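PDB 5MZ5: ALDH21) from Physcomitrella patens subsp. patens, which oxidises succinic semialdehyde to succinate with NADP(+) as the cofactor, as a member of the aldehyde dehydrogenase family. Local coordinates for residues 108-111 against 112-115; 129-132 against 133-136; 331-334 against 335-339; 372-375 against 376-379. All coordinates share one frame; numbering follows the deposited sequence.

Interaction 1: 108-111 against 112-115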
ATOM      1  N   VAL A 108      -7.976   8.707  25.469  1.00 24.55           N
ATOM      2  CA  VAL A 108      -7.819   7.301  25.885  1.00 25.47           C
ATOM      3  C   VAL A 108      -7.587   7.216  27.418  1.00 32.19           C
ATOM      4  O   VAL A 108      -8.312   6.479  28.098  1.00 32.19           O
ATOM      5  CB  VAL A 108      -6.707   6.578  25.070  1.00 28.34           C
ATOM      6  CG1 VAL A 108      -6.319   5.235  25.691  1.00 28.24           C
ATOM      7  CG2 VAL A 108      -7.119   6.397  23.613  1.00 27.21           C
ATOM      8  N   ALA A 109      -6.643   8.030  27.947  1.00 29.41           N
ATOM      9  CA  ALA A 109      -6.283   8.103  29.366  1.00 30.05           C
ATOM     10  C   ALA A 109      -7.454   8.550  30.253  1.00 33.01           C
ATOM     11  O   ALA A 109      -7.674   7.959  31.314  1.00 31.58           O
ATOM     12  CB  ALA A 109      -5.079   9.021  29.570  1.00 31.00           C
ATOM     13  N   GLU A 110      -8.222   9.551  29.799  1.00 29.59           N
ATOM     14  CA  GLU A 110      -9.392  10.044  30.532  1.00 29.56           C
ATOM     15  C   GLU A 110     -10.564   9.052  30.519  1.00 32.10           C
ATOM     16  O   GLU A 110     -11.248   8.933  31.535  1.00 32.94           O
ATOM     17  CB  GLU A 110      -9.812  11.429  30.048  1.00 31.27           C
ATOM     18  CG  GLU A 110      -9.370  12.554  30.975  1.00 46.43           C
ATOM     19  CD  GLU A 110     -10.227  12.737  32.217  1.00 70.21           C
ATOM     20  OE1 GLU A 110     -11.344  13.288  32.092  1.00 69.09           O
ATOM     21  OE2 GLU A 110      -9.771  12.354  33.319  1.00 61.72           O
ATOM     22  N   LEU A 111     -10.771   8.322  29.395  1.00 26.39           N
ATOM     23  CA  LEU A 111     -11.805   7.279  29.300  1.00 25.84           C
ATOM     24  C   LEU A 111     -11.515   6.120  30.262  1.00 31.18           C
ATOM     25  O   LEU A 111     -12.430   5.620  30.904  1.00 31.91           O
ATOM     26  CB  LEU A 111     -11.978   6.752  27.871  1.00 24.41           C
ATOM     27  CG  LEU A 111     -12.551   7.713  26.825  1.00 27.99           C
ATOM     28  CD1 LEU A 111     -12.267   7.216  25.424  1.00 27.51           C
ATOM     29  CD2 LEU A 111     -14.037   7.932  27.011  1.00 28.99           C
ATOM     30  N   LYS A 112     -10.237   5.725  30.391  1.00 28.18           N
ATOM     31  CA  LYS A 112      -9.816   4.656  31.302  1.00 27.96           C
ATOM     32  C   LYS A 112     -10.030   5.059  32.762  1.00 33.42           C
ATOM     33  O   LYS A 112     -10.478   4.247  33.568  1.00 33.03           O
ATOM     34  CB  LYS A 112      -8.341   4.297  31.066  1.00 29.60           C
ATOM     35  CG  LYS A 112      -8.101   3.545  29.771  1.00 32.66           C
ATOM     36  CD  LYS A 112      -6.625   3.302  29.560  1.00 34.32           C
ATOM     37  CE  LYS A 112      -6.358   2.481  28.314  1.00 33.32           C
ATOM     38  NZ  LYS A 112      -4.919   2.495  27.956  1.00 40.36           N
ATOM     39  N   ASN A 113      -9.719   6.325  33.082  1.00 31.47           N
ATOM     40  CA  ASN A 113      -9.805   6.933  34.401  1.00 32.28           C
ATOM     41  C   ASN A 113     -11.247   7.095  34.893  1.00 38.47           C
ATOM     42  O   ASN A 113     -11.510   6.957  36.086  1.00 39.23           O
ATOM     43  CB  ASN A 113      -9.097   8.293  34.362  1.00 36.76           C
ATOM     44  CG  ASN A 113      -8.703   8.814  35.713  1.00 67.01           C
ATOM     45  OD1 ASN A 113      -7.886   8.218  36.426  1.00 61.92           O
ATOM     46  ND2 ASN A 113      -9.267   9.953  36.086  1.00 63.49           N
ATOM     47  N   ARG A 114     -12.171   7.405  33.972  1.00 34.81           N
ATOM     48  CA  ARG A 114     -13.586   7.620  34.262  1.00 33.75           C
ATOM     49  C   ARG A 114     -14.457   6.450  33.747  1.00 34.42           C
ATOM     50  O   ARG A 114     -15.658   6.621  33.604  1.00 33.47           O
ATOM     51  CB  ARG A 114     -14.043   8.956  33.627  1.00 32.29           C
ATOM     52  CG  ARG A 114     -13.373  10.201  34.225  1.00 31.57           C
ATOM     53  CD  ARG A 114     -13.785  11.466  33.497  1.00 29.73           C
ATOM     54  NE  ARG A 114     -15.172  11.846  33.764  1.00 35.92           N
ATOM     55  CZ  ARG A 114     -15.779  12.904  33.241  1.00 53.31           C
ATOM     56  NH1 ARG A 114     -15.128  13.709  32.406  1.00 38.49           N
ATOM     57  NH2 ARG A 114     -17.047  13.160  33.534  1.00 40.74           N
ATOM     58  N   PHE A 115     -13.846   5.266  33.499  1.00 29.94           N
ATOM     59  CA  PHE A 115     -14.490   4.066  32.938  1.00 28.38           C
ATOM     60  C   PHE A 115     -15.892   3.731  33.507  1.00 31.58           C
ATOM     61  O   PHE A 115     -16.862   3.720  32.746  1.00 29.06           O
ATOM     62  CB  PHE A 115     -13.567   2.836  33.042  1.00 29.09           C
ATOM     63  CG  PHE A 115     -14.059   1.634  32.262  1.00 29.53           C
ATOM     64  CD1 PHE A 115     -14.911   0.701  32.849  1.00 32.78           C
ATOM     65  CD2 PHE A 115     -13.635   1.411  30.958  1.00 29.42           C
ATOM     66  CE1 PHE A 115     -15.367  -0.410  32.126  1.00 32.89           C
ATOM     67  CE2 PHE A 115     -14.092   0.302  30.238  1.00 32.02           C
ATOM     68  CZ  PHE A 115     -14.951  -0.603  30.825  1.00 30.57           C
TER

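Interaction 2: 129-132 against 133-136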
ATOM      1  N   PRO A 129     -27.931  -2.811  29.218  1.00 27.95           N
ATOM      2  CA  PRO A 129     -27.380  -3.427  30.439  1.00 28.10           C
ATOM      3  C   PRO A 129     -25.943  -2.981  30.735  1.00 31.72           C
ATOM      4  O   PRO A 129     -25.184  -2.745  29.799  1.00 31.11           O
ATOM      5  CB  PRO A 129     -27.486  -4.920  30.140  1.00 29.92           C
ATOM      6  CG  PRO A 129     -28.629  -5.014  29.185  1.00 34.08           C
ATOM      7  CD  PRO A 129     -28.441  -3.838  28.288  1.00 29.02           C
ATOM      8  N   ILE A 130     -25.582  -2.838  32.027  1.00 29.01           N
ATOM      9  CA  ILE A 130     -24.264  -2.371  32.485  1.00 29.91           C
ATOM     10  C   ILE A 130     -23.093  -3.172  31.872  1.00 33.94           C
ATOM     11  O   ILE A 130     -22.067  -2.572  31.553  1.00 32.92           O
ATOM     12  CB  ILE A 130     -24.165  -2.256  34.040  1.00 33.33           C
ATOM     13  CG1 ILE A 130     -22.884  -1.492  34.491  1.00 33.38           C
ATOM     14  CG2 ILE A 130     -24.307  -3.620  34.755  1.00 34.11           C
ATOM     15  CD1 ILE A 130     -22.761  -0.003  34.046  1.00 38.67           C
ATOM     16  N   LYS A 131     -23.259  -4.494  31.664  1.00 31.77           N
ATOM     17  CA  LYS A 131     -22.222  -5.326  31.039  1.00 31.51           C
ATOM     18  C   LYS A 131     -21.986  -4.845  29.599  1.00 32.54           C
ATOM     19  O   LYS A 131     -20.832  -4.728  29.193  1.00 31.43           O
ATOM     20  CB  LYS A 131     -22.626  -6.820  31.077  1.00 35.15           C
ATOM     21  CG  LYS A 131     -21.729  -7.752  31.911  1.00 55.75           C
ATOM     22  CD  LYS A 131     -21.573  -7.383  33.389  1.00 68.92           C
ATOM     23  CE  LYS A 131     -21.355  -8.600  34.262  1.00 77.99           C
ATOM     24  NZ  LYS A 131     -20.515  -8.313  35.455  1.00 83.98           N
ATOM     25  N   ASP A 132     -23.078  -4.535  28.849  1.00 28.64           N
ATOM     26  CA  ASP A 132     -22.983  -4.018  27.473  1.00 28.64           C
ATOM     27  C   ASP A 132     -22.409  -2.606  27.443  1.00 30.78           C
ATOM     28  O   ASP A 132     -21.622  -2.298  26.550  1.00 30.15           O
ATOM     29  CB  ASP A 132     -24.354  -4.046  26.763  1.00 31.88           C
ATOM     30  CG  ASP A 132     -24.943  -5.433  26.570  1.00 49.35           C
ATOM     31  OD1 ASP A 132     -24.163  -6.419  26.573  1.00 52.86           O
ATOM     32  OD2 ASP A 132     -26.176  -5.532  26.365  1.00 55.68           O
ATOM     33  N   ALA A 133     -22.807  -1.748  28.425  1.00 27.36           N
ATOM     34  CA  ALA A 133     -22.316  -0.376  28.569  1.00 27.08           C
ATOM     35  C   ALA A 133     -20.795  -0.366  28.778  1.00 29.60           C
ATOM     36  O   ALA A 133     -20.129   0.440  28.150  1.00 28.60           O
ATOM     37  CB  ALA A 133     -23.020   0.318  29.720  1.00 28.36           C
ATOM     38  N   ARG A 134     -20.257  -1.297  29.607  1.00 27.04           N
ATOM     39  CA  ARG A 134     -18.808  -1.463  29.872  1.00 27.20           C
ATOM     40  C   ARG A 134     -18.093  -1.895  28.604  1.00 30.39           C
ATOM     41  O   ARG A 134     -17.029  -1.354  28.305  1.00 28.31           O
ATOM     42  CB  ARG A 134     -18.539  -2.460  31.017  1.00 26.09           C
ATOM     43  CG  ARG A 134     -18.942  -1.898  32.380  1.00 26.73           C
ATOM     44  CD  ARG A 134     -18.458  -2.767  33.521  1.00 33.60           C
ATOM     45  NE  ARG A 134     -19.079  -2.364  34.783  1.00 35.62           N
ATOM     46  CZ  ARG A 134     -19.896  -3.132  35.498  1.00 39.06           C
ATOM     47  NH1 ARG A 134     -20.168  -4.371  35.107  1.00 26.95           N
ATOM     48  NH2 ARG A 134     -20.438  -2.671  36.616  1.00 27.49           N
ATOM     49  N   GLY A 135     -18.724  -2.807  27.841  1.00 28.55           N
ATOM     50  CA  GLY A 135     -18.234  -3.274  26.542  1.00 27.85           C
ATOM     51  C   GLY A 135     -18.135  -2.119  25.553  1.00 31.82           C
ATOM     52  O   GLY A 135     -17.158  -2.024  24.806  1.00 33.07           O
ATOM     53  N   GLU A 136     -19.113  -1.191  25.587  1.00 26.40           N
ATOM     54  CA  GLU A 136     -19.130   0.002  24.730  1.00 25.03           C
ATOM     55  C   GLU A 136     -18.013   1.008  25.083  1.00 27.72           C
ATOM     56  O   GLU A 136     -17.478   1.649  24.172  1.00 25.31           O
ATOM     57  CB  GLU A 136     -20.510   0.669  24.705  1.00 25.71           C
ATOM     58  CG  GLU A 136     -20.551   1.893  23.805  1.00 30.73           C
ATOM     59  CD  GLU A 136     -21.879   2.570  23.542  1.00 39.48           C
ATOM     60  OE1 GLU A 136     -21.870   3.623  22.875  1.00 27.12           O
ATOM     61  OE2 GLU A 136     -22.922   2.080  24.022  1.00 33.73           O
TER

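Interaction 3: 331-334 against 335-339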
ATOM      1  N   ARG A 331     -31.464 -30.267   7.758  1.00 34.63           N
ATOM      2  CA  ARG A 331     -30.907 -31.373   8.558  1.00 35.09           C
ATOM      3  C   ARG A 331     -30.586 -30.941  10.006  1.00 36.58           C
ATOM      4  O   ARG A 331     -30.535 -31.781  10.900  1.00 35.25           O
ATOM      5  CB  ARG A 331     -29.679 -32.036   7.863  1.00 37.05           C
ATOM      6  CG  ARG A 331     -28.350 -31.317   8.125  1.00 49.53           C
ATOM      7  CD  ARG A 331     -27.166 -31.768   7.269  1.00 54.34           C
ATOM      8  NE  ARG A 331     -25.894 -31.309   7.845  1.00 49.75           N
ATOM      9  CZ  ARG A 331     -25.332 -30.115   7.635  1.00 53.72           C
ATOM     10  NH1 ARG A 331     -25.891 -29.244   6.806  1.00 36.54           N
ATOM     11  NH2 ARG A 331     -24.194 -29.798   8.229  1.00 38.16           N
ATOM     12  N   LEU A 332     -30.376 -29.631  10.225  1.00 32.69           N
ATOM     13  CA  LEU A 332     -30.009 -29.064  11.527  1.00 31.28           C
ATOM     14  C   LEU A 332     -31.157 -28.335  12.195  1.00 34.86           C
ATOM     15  O   LEU A 332     -31.077 -28.056  13.390  1.00 34.42           O
ATOM     16  CB  LEU A 332     -28.834 -28.064  11.340  1.00 29.98           C
ATOM     17  CG  LEU A 332     -27.584 -28.549  10.593  1.00 33.08           C
ATOM     18  CD1 LEU A 332     -26.601 -27.400  10.387  1.00 31.42           C
ATOM     19  CD2 LEU A 332     -26.930 -29.741  11.299  1.00 32.56           C
ATOM     20  N   TYR A 333     -32.200 -28.004  11.422  1.00 32.62           N
ATOM     21  CA  TYR A 333     -33.318 -27.162  11.825  1.00 33.55           C
ATOM     22  C   TYR A 333     -33.939 -27.463  13.202  1.00 38.60           C
ATOM     23  O   TYR A 333     -33.981 -26.551  14.028  1.00 38.11           O
ATOM     24  CB  TYR A 333     -34.406 -27.127  10.751  1.00 35.99           C
ATOM     25  CG  TYR A 333     -35.405 -26.019  10.990  1.00 38.49           C
ATOM     26  CD1 TYR A 333     -35.107 -24.699  10.649  1.00 38.96           C
ATOM     27  CD2 TYR A 333     -36.628 -26.275  11.611  1.00 39.78           C
ATOM     28  CE1 TYR A 333     -36.019 -23.670  10.880  1.00 38.30           C
ATOM     29  CE2 TYR A 333     -37.544 -25.250  11.853  1.00 40.35           C
ATOM     30  CZ  TYR A 333     -37.231 -23.948  11.489  1.00 42.52           C
ATOM     31  OH  TYR A 333     -38.134 -22.938  11.708  1.00 39.77           O
ATOM     32  N   ASP A 334     -34.454 -28.690  13.437  1.00 36.95           N
ATOM     33  CA  ASP A 334     -35.116 -29.034  14.704  1.00 36.81           C
ATOM     34  C   ASP A 334     -34.188 -28.898  15.907  1.00 38.22           C
ATOM     35  O   ASP A 334     -34.595 -28.350  16.932  1.00 36.42           O
ATOM     36  CB  ASP A 334     -35.772 -30.430  14.641  1.00 39.76           C
ATOM     37  CG  ASP A 334     -36.884 -30.592  13.609  1.00 50.66           C
ATOM     38  OD1 ASP A 334     -37.518 -29.570  13.239  1.00 50.83           O
ATOM     39  OD2 ASP A 334     -37.174 -31.744  13.232  1.00 56.76           O
ATOM     40  N   GLU A 335     -32.928 -29.343  15.759  1.00 34.86           N
ATOM     41  CA  GLU A 335     -31.922 -29.254  16.815  1.00 34.55           C
ATOM     42  C   GLU A 335     -31.584 -27.787  17.157  1.00 36.13           C
ATOM     43  O   GLU A 335     -31.543 -27.432  18.337  1.00 35.25           O
ATOM     44  CB  GLU A 335     -30.674 -30.063  16.440  1.00 35.64           C
ATOM     45  CG  GLU A 335     -29.711 -30.251  17.595  1.00 42.49           C
ATOM     46  CD  GLU A 335     -28.495 -31.120  17.335  1.00 56.65           C
ATOM     47  OE1 GLU A 335     -28.090 -31.264  16.158  1.00 44.17           O
ATOM     48  OE2 GLU A 335     -27.931 -31.642  18.323  1.00 53.72           O
ATOM     49  N   VAL A 336     -31.385 -26.942  16.127  1.00 31.96           N
ATOM     50  CA  VAL A 336     -31.081 -25.514  16.274  1.00 30.31           C
ATOM     51  C   VAL A 336     -32.266 -24.788  16.920  1.00 33.64           C
ATOM     52  O   VAL A 336     -32.067 -24.115  17.925  1.00 33.53           O
ATOM     53  CB  VAL A 336     -30.592 -24.850  14.945  1.00 33.21           C
ATOM     54  CG1 VAL A 336     -30.453 -23.325  15.083  1.00 31.72           C
ATOM     55  CG2 VAL A 336     -29.266 -25.464  14.504  1.00 33.06           C
ATOM     56  N   LYS A 337     -33.482 -24.953  16.371  1.00 30.04           N
ATOM     57  CA  LYS A 337     -34.709 -24.341  16.895  1.00 30.62           C
ATOM     58  C   LYS A 337     -34.897 -24.663  18.392  1.00 36.17           C
ATOM     59  O   LYS A 337     -35.138 -23.758  19.186  1.00 36.55           O
ATOM     60  CB  LYS A 337     -35.933 -24.801  16.066  1.00 33.30           C
ATOM     61  CG  LYS A 337     -37.278 -24.257  16.562  1.00 30.02           C
ATOM     62  CD  LYS A 337     -38.384 -24.465  15.546  1.00 33.92           C
ATOM     63  CE  LYS A 337     -39.000 -25.834  15.557  1.00 44.66           C
ATOM     64  NZ  LYS A 337     -40.280 -25.872  14.793  1.00 48.79           N
ATOM     65  N   GLU A 338     -34.755 -25.943  18.767  1.00 32.74           N
ATOM     66  CA  GLU A 338     -34.883 -26.403  20.143  1.00 33.00           C
ATOM     67  C   GLU A 338     -33.855 -25.693  21.066  1.00 37.83           C
ATOM     68  O   GLU A 338     -34.250 -25.082  22.066  1.00 38.12           O
ATOM     69  CB  GLU A 338     -34.743 -27.930  20.181  1.00 34.27           C
ATOM     70  CG  GLU A 338     -35.023 -28.577  21.515  1.00 46.35           C
ATOM     71  CD  GLU A 338     -34.552 -30.017  21.579  1.00 73.92           C
ATOM     72  OE1 GLU A 338     -33.321 -30.235  21.520  1.00 67.25           O
ATOM     73  OE2 GLU A 338     -35.405 -30.927  21.688  1.00 74.41           O
ATOM     74  N   GLY A 339     -32.571 -25.780  20.707  1.00 33.21           N
ATOM     75  CA  GLY A 339     -31.485 -25.175  21.468  1.00 33.14           C
ATOM     76  C   GLY A 339     -31.556 -23.661  21.538  1.00 37.45           C
ATOM     77  O   GLY A 339     -31.328 -23.083  22.607  1.00 39.30           O
TER
HETATM   78  O   HOH W   1     -32.368 -31.328  13.406  1.00 38.14           O

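Interaction 4: 372-375 against 376-379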
ATOM      1  N   GLU A 372     -44.088  -4.633  19.276  1.00 33.92           N
ATOM      2  CA  GLU A 372     -45.237  -5.454  19.658  1.00 34.62           C
ATOM      3  C   GLU A 372     -46.278  -5.528  18.504  1.00 38.27           C
ATOM      4  O   GLU A 372     -46.804  -6.613  18.228  1.00 36.82           O
ATOM      5  CB  GLU A 372     -45.887  -4.879  20.935  1.00 36.43           C
ATOM      6  CG  GLU A 372     -46.961  -5.767  21.546  1.00 44.18           C
ATOM      7  CD  GLU A 372     -47.870  -5.107  22.566  1.00 65.58           C
ATOM      8  OE1 GLU A 372     -47.849  -3.861  22.687  1.00 57.26           O
ATOM      9  OE2 GLU A 372     -48.620  -5.845  23.241  1.00 64.53           O
ATOM     10  N   ASP A 373     -46.548  -4.380  17.833  1.00 35.23           N
ATOM     11  CA  ASP A 373     -47.486  -4.313  16.706  1.00 35.88           C
ATOM     12  C   ASP A 373     -46.989  -5.176  15.543  1.00 38.13           C
ATOM     13  O   ASP A 373     -47.768  -5.928  14.954  1.00 35.85           O
ATOM     14  CB  ASP A 373     -47.675  -2.855  16.220  1.00 38.15           C
ATOM     15  CG  ASP A 373     -48.395  -1.899  17.153  1.00 52.86           C
ATOM     16  OD1 ASP A 373     -49.114  -2.380  18.071  1.00 54.55           O
ATOM     17  OD2 ASP A 373     -48.245  -0.663  16.967  1.00 59.24           O
ATOM     18  N   TRP A 374     -45.682  -5.063  15.216  1.00 35.76           N
ATOM     19  CA  TRP A 374     -45.069  -5.833  14.137  1.00 36.07           C
ATOM     20  C   TRP A 374     -45.046  -7.319  14.443  1.00 38.35           C
ATOM     21  O   TRP A 374     -45.237  -8.111  13.529  1.00 38.36           O
ATOM     22  CB  TRP A 374     -43.687  -5.285  13.759  1.00 34.94           C
ATOM     23  CG  TRP A 374     -43.750  -4.001  12.980  1.00 36.65           C
ATOM     24  CD1 TRP A 374     -44.853  -3.224  12.752  1.00 39.95           C
ATOM     25  CD2 TRP A 374     -42.656  -3.343  12.335  1.00 36.47           C
ATOM     26  NE1 TRP A 374     -44.512  -2.124  12.005  1.00 39.22           N
ATOM     27  CE2 TRP A 374     -43.167  -2.166  11.737  1.00 40.25           C
ATOM     28  CE3 TRP A 374     -41.276  -3.617  12.224  1.00 37.46           C
ATOM     29  CZ2 TRP A 374     -42.364  -1.295  10.995  1.00 39.07           C
ATOM     30  CZ3 TRP A 374     -40.480  -2.739  11.506  1.00 38.28           C
ATOM     31  CH2 TRP A 374     -41.020  -1.585  10.921  1.00 39.04           C
ATOM     32  N   VAL A 375     -44.885  -7.699  15.727  1.00 33.97           N
ATOM     33  CA  VAL A 375     -44.924  -9.106  16.151  1.00 33.72           C
ATOM     34  C   VAL A 375     -46.352  -9.657  15.928  1.00 39.81           C
ATOM     35  O   VAL A 375     -46.505 -10.728  15.323  1.00 40.50           O
ATOM     36  CB  VAL A 375     -44.400  -9.300  17.607  1.00 37.20           C
ATOM     37  CG1 VAL A 375     -44.767 -10.671  18.172  1.00 37.24           C
ATOM     38  CG2 VAL A 375     -42.890  -9.064  17.691  1.00 36.22           C
ATOM     39  N   LYS A 376     -47.389  -8.914  16.393  1.00 36.34           N
ATOM     40  CA  LYS A 376     -48.792  -9.307  16.231  1.00 37.34           C
ATOM     41  C   LYS A 376     -49.157  -9.418  14.741  1.00 41.15           C
ATOM     42  O   LYS A 376     -49.769 -10.403  14.333  1.00 41.62           O
ATOM     43  CB  LYS A 376     -49.748  -8.344  16.965  1.00 39.94           C
ATOM     44  CG  LYS A 376     -49.700  -8.463  18.487  1.00 52.38           C
ATOM     45  CD  LYS A 376     -50.881  -7.784  19.142  1.00 63.99           C
ATOM     46  CE  LYS A 376     -50.536  -7.006  20.387  1.00 79.31           C
ATOM     47  NZ  LYS A 376     -50.157  -5.597  20.063  1.00 86.50           N
ATOM     48  N   GLU A 377     -48.714  -8.446  13.928  1.00 36.41           N
ATOM     49  CA  GLU A 377     -48.946  -8.444  12.487  1.00 36.91           C
ATOM     50  C   GLU A 377     -48.292  -9.671  11.818  1.00 42.52           C
ATOM     51  O   GLU A 377     -48.921 -10.291  10.961  1.00 42.96           O
ATOM     52  CB  GLU A 377     -48.439  -7.136  11.869  1.00 38.03           C
ATOM     53  CG  GLU A 377     -48.718  -6.980  10.381  1.00 55.75           C
ATOM     54  CD  GLU A 377     -47.646  -6.260   9.582  1.00 88.84           C
ATOM     55  OE1 GLU A 377     -46.862  -5.490  10.183  1.00 96.08           O
ATOM     56  OE2 GLU A 377     -47.605  -6.448   8.344  1.00 86.90           O
ATOM     57  N   ALA A 378     -47.052 -10.033  12.235  1.00 39.15           N
ATOM     58  CA  ALA A 378     -46.307 -11.185  11.716  1.00 37.88           C
ATOM     59  C   ALA A 378     -47.068 -12.488  11.975  1.00 44.64           C
ATOM     60  O   ALA A 378     -47.175 -13.312  11.061  1.00 43.32           O
ATOM     61  CB  ALA A 378     -44.915 -11.244  12.333  1.00 36.88           C
ATOM     62  N   VAL A 379     -47.633 -12.646  13.200  1.00 43.81           N
ATOM     63  CA  VAL A 379     -48.405 -13.822  13.584  1.00 45.46           C
ATOM     64  C   VAL A 379     -49.769 -13.845  12.837  1.00 48.23           C
ATOM     65  O   VAL A 379     -50.198 -14.918  12.406  1.00 48.16           O
ATOM     66  CB  VAL A 379     -48.531 -14.055  15.126  1.00 51.28           C
ATOM     67  CG1 VAL A 379     -47.177 -13.983  15.846  1.00 49.75           C
ATOM     68  CG2 VAL A 379     -49.565 -13.159  15.788  1.00 52.26           C
TER
HETATM   69  O   HOH W   2     -45.010  -7.867  10.918  1.00 34.03           O

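Interaction 1: 108-111 against 112-115
Glu110 and Arg114 meet one turn apart at the C-terminal end of helix 97-113. OE1 of Glu110 lies 3.4 Å from CD of Arg114. The same OE1 is 3.8 Å from NH1 of Arg114, a long salt bridge. It approaches the guanidinium at its edge, in its plane. The carboxylate and guanidinium planes are turned 42° apart. Both groups have other ionic partners: OE1 of Glu110 also pairs with Lys230, and NH2 of Arg114 pairs with Glu117 and Glu226. The Arg114 chain bends about CG-CD (chi3 71°), which turns the guanidinium so that NH1 comes to Glu110 OE1; CD itself is placed by the straight chi2 before it.

The backbone forms the tight part. Lys112 N bonds to Val108 O at 3.1 Å, and Asn113 N to Ala109 O at 3.2 Å. Arg114 N to Glu110 O, at 3.0 Å, is the last bond of this series. Leu111 O and Phe115 N are also close, but the angle is too poor for a bond. Arg114 leaves helical geometry here and is the N-cap of helix 115-126. Val108 and Leu111 are buried.

The solvent side is looser. Ala109, Lys112 and Asn113 are exposed. Lys112 runs extended alongside Val108, and its CE touches Val108 CG1 at 3.8 Å. ND2 of Asn113 is 3.7 Å from OE2 of Glu110, a loose approach.

The buried flank is shared by two helices. Val108, Leu111 and Phe115 pack on helix 130-151, while Glu110, Leu111 and Arg114 pack on helix 219-229.

Interaction 2: 129-132 against 133-136
Ile130 and Arg134 pack together in the N-terminal turn of helix 130-151, where Pro129 is the N-cap. The turn opens with the bond from Ala133 N to Pro129 O, 2.9 Å. Arg134 N, Gly135 N and Glu136 N continue the series to Ile130 O, Lys131 O and Asp132 O. The side chain of Asp132 is about 5 Å from that of Tyr314, a succinate-binding residue, so this turn borders the substrate site.

The Arg134 side chain starts beside this backbone. Its CB lies 3.6 Å from Ile130 O, and its CG comes closer to that oxygen, at 3.3 Å. CD draws away from it. The chain is extended from CG to NE; a turn about CD-NE (chi4 116°) then lays one guanidinium face against Ile130 CG1. NE also forms a salt bridge with Glu116. NH1 lies 3.7 Å from Lys131 CD. NH1 of Arg134 and NZ of Lys131 are 4.0 Å apart; both form salt bridges with OE1 of Glu355, whose negative charge probably offsets their closeness.

Ile130 and Ala133 also pack on helix 115-126. At the tip of Arg134, NH2 rests 3.4 Å from Ile130 CG1, which lies over the guanidinium toward the rim.

Interaction 3: 331-334 against 335-339
Tyr333 and Lys337 touch through the phenol ring and the lysine's aliphatic chain. CD of Lys337 lies 3.9 Å from CE2 of Tyr333, and CE is 4.0 Å from the same CE2. One turn of backbone sets their spacing: Lys337 N bonds to Tyr333 O at 2.9 Å. The lysine chain bends at CG-CD (chi3 82°), and this swings CE and NZ across toward CE2 of Tyr333, obliquely to the ring. CB of Leu332 lies 4.1 Å from CG2 of Val336, a second, apolar pair.

Tyr333 opens helix 333-345, which follows strand 323-329 as a beta-alpha unit in what is, by family, the catalytic domain. Tyr333 and Val336 face Val328 of that strand. Tyr333 and Lys337 both reach Leu422 of strand 419-425.

Glu402, outside the two segments, positions the polar ends. Its OE2 is hydrogen-bonded to Tyr333 OH and is also the ionic partner of Lys337 NZ. An alanine in place of Lys337 would probably leave Glu402 without this charged mate and strip the packing from CE2 of Tyr333. On another flank, a water donates to Arg331 O and accepts from Glu335 N, both at 3.1 Å. OE1 of Glu335 is hydrogen-bonded to Tyr297 OH.

Interaction 4: 372-375 against 376-379
The Trp374 indole and the Glu377 carboxylate lie side by side, their planes 81° apart. OE1 of Glu377 approaches CD1 of the indole at 4.0 Å, obliquely to the ring. Asn409, Glu413 and Ile415 also touch the indole. The side chain of Glu414, an NADP(+)-binding residue, is about 6 Å from that of Trp374. OE1 of Glu377 is hydrogen-bonded to Asn409, while its OE2 pairs with Lys381. A water bridges the Trp374 carbonyl and the Glu377 carboxylate. It donates to Trp374 O at 2.6 Å and, weakly, to Glu377 OE1. Trp374 O also accepts from Ala378 N at 2.9 Å, so two bonds hold that oxygen.

The third flat group is the Glu372 carboxylate. NZ of Lys376 sits above its plane, 3.4 Å from CD of Glu372. The salt bridge from this NZ to OE2 of Glu372 measures 3.5 Å. The lysine chain bends at its last two torsions (chi4 89°) and so curls NZ back over the acid. OD1 of Asp373 reaches the same NZ at 3.9 Å, a long salt bridge, so the three residues form a network. OE1 of Glu372 has a separate partner, Arg391. An alanine at Glu372 would probably leave Arg391 without this partner and Lys376 leaning more on the long bridge to Asp373.

Regular helical bonds run beneath these side chains, such as Lys376 N to Glu372 O.

This part of helix 365-380 lies against the sheet strand 395-402. Val375 and Ala378 pack on Ile401, and Glu372 on Ile396. Helix 409-412 meets Trp374 and Ala378.

The four contacts come in series along the chain, each within a helix or at its end. Interactions 1 and 2 have centres 15 Å apart and touch: Phe115 CZ meets Arg134 O at 3.4 Å. Helix 115-126 starts at interaction 1 and packs on interaction 2. By family, these belong to the cofactor-binding domain. Interactions 3 and 4, with centres 24 Å apart, lie on successive helices, 333-345 and 365-380. Both pack on strands of one mixed sheet. Interactions 1 and 4 sit on opposite sides of the chain's centre, with their own centres 43 Å apart. Thus 1 and 2 lie near succinate-binding residues, 4 near an NADP(+)-binding one, and 3 away from both sites.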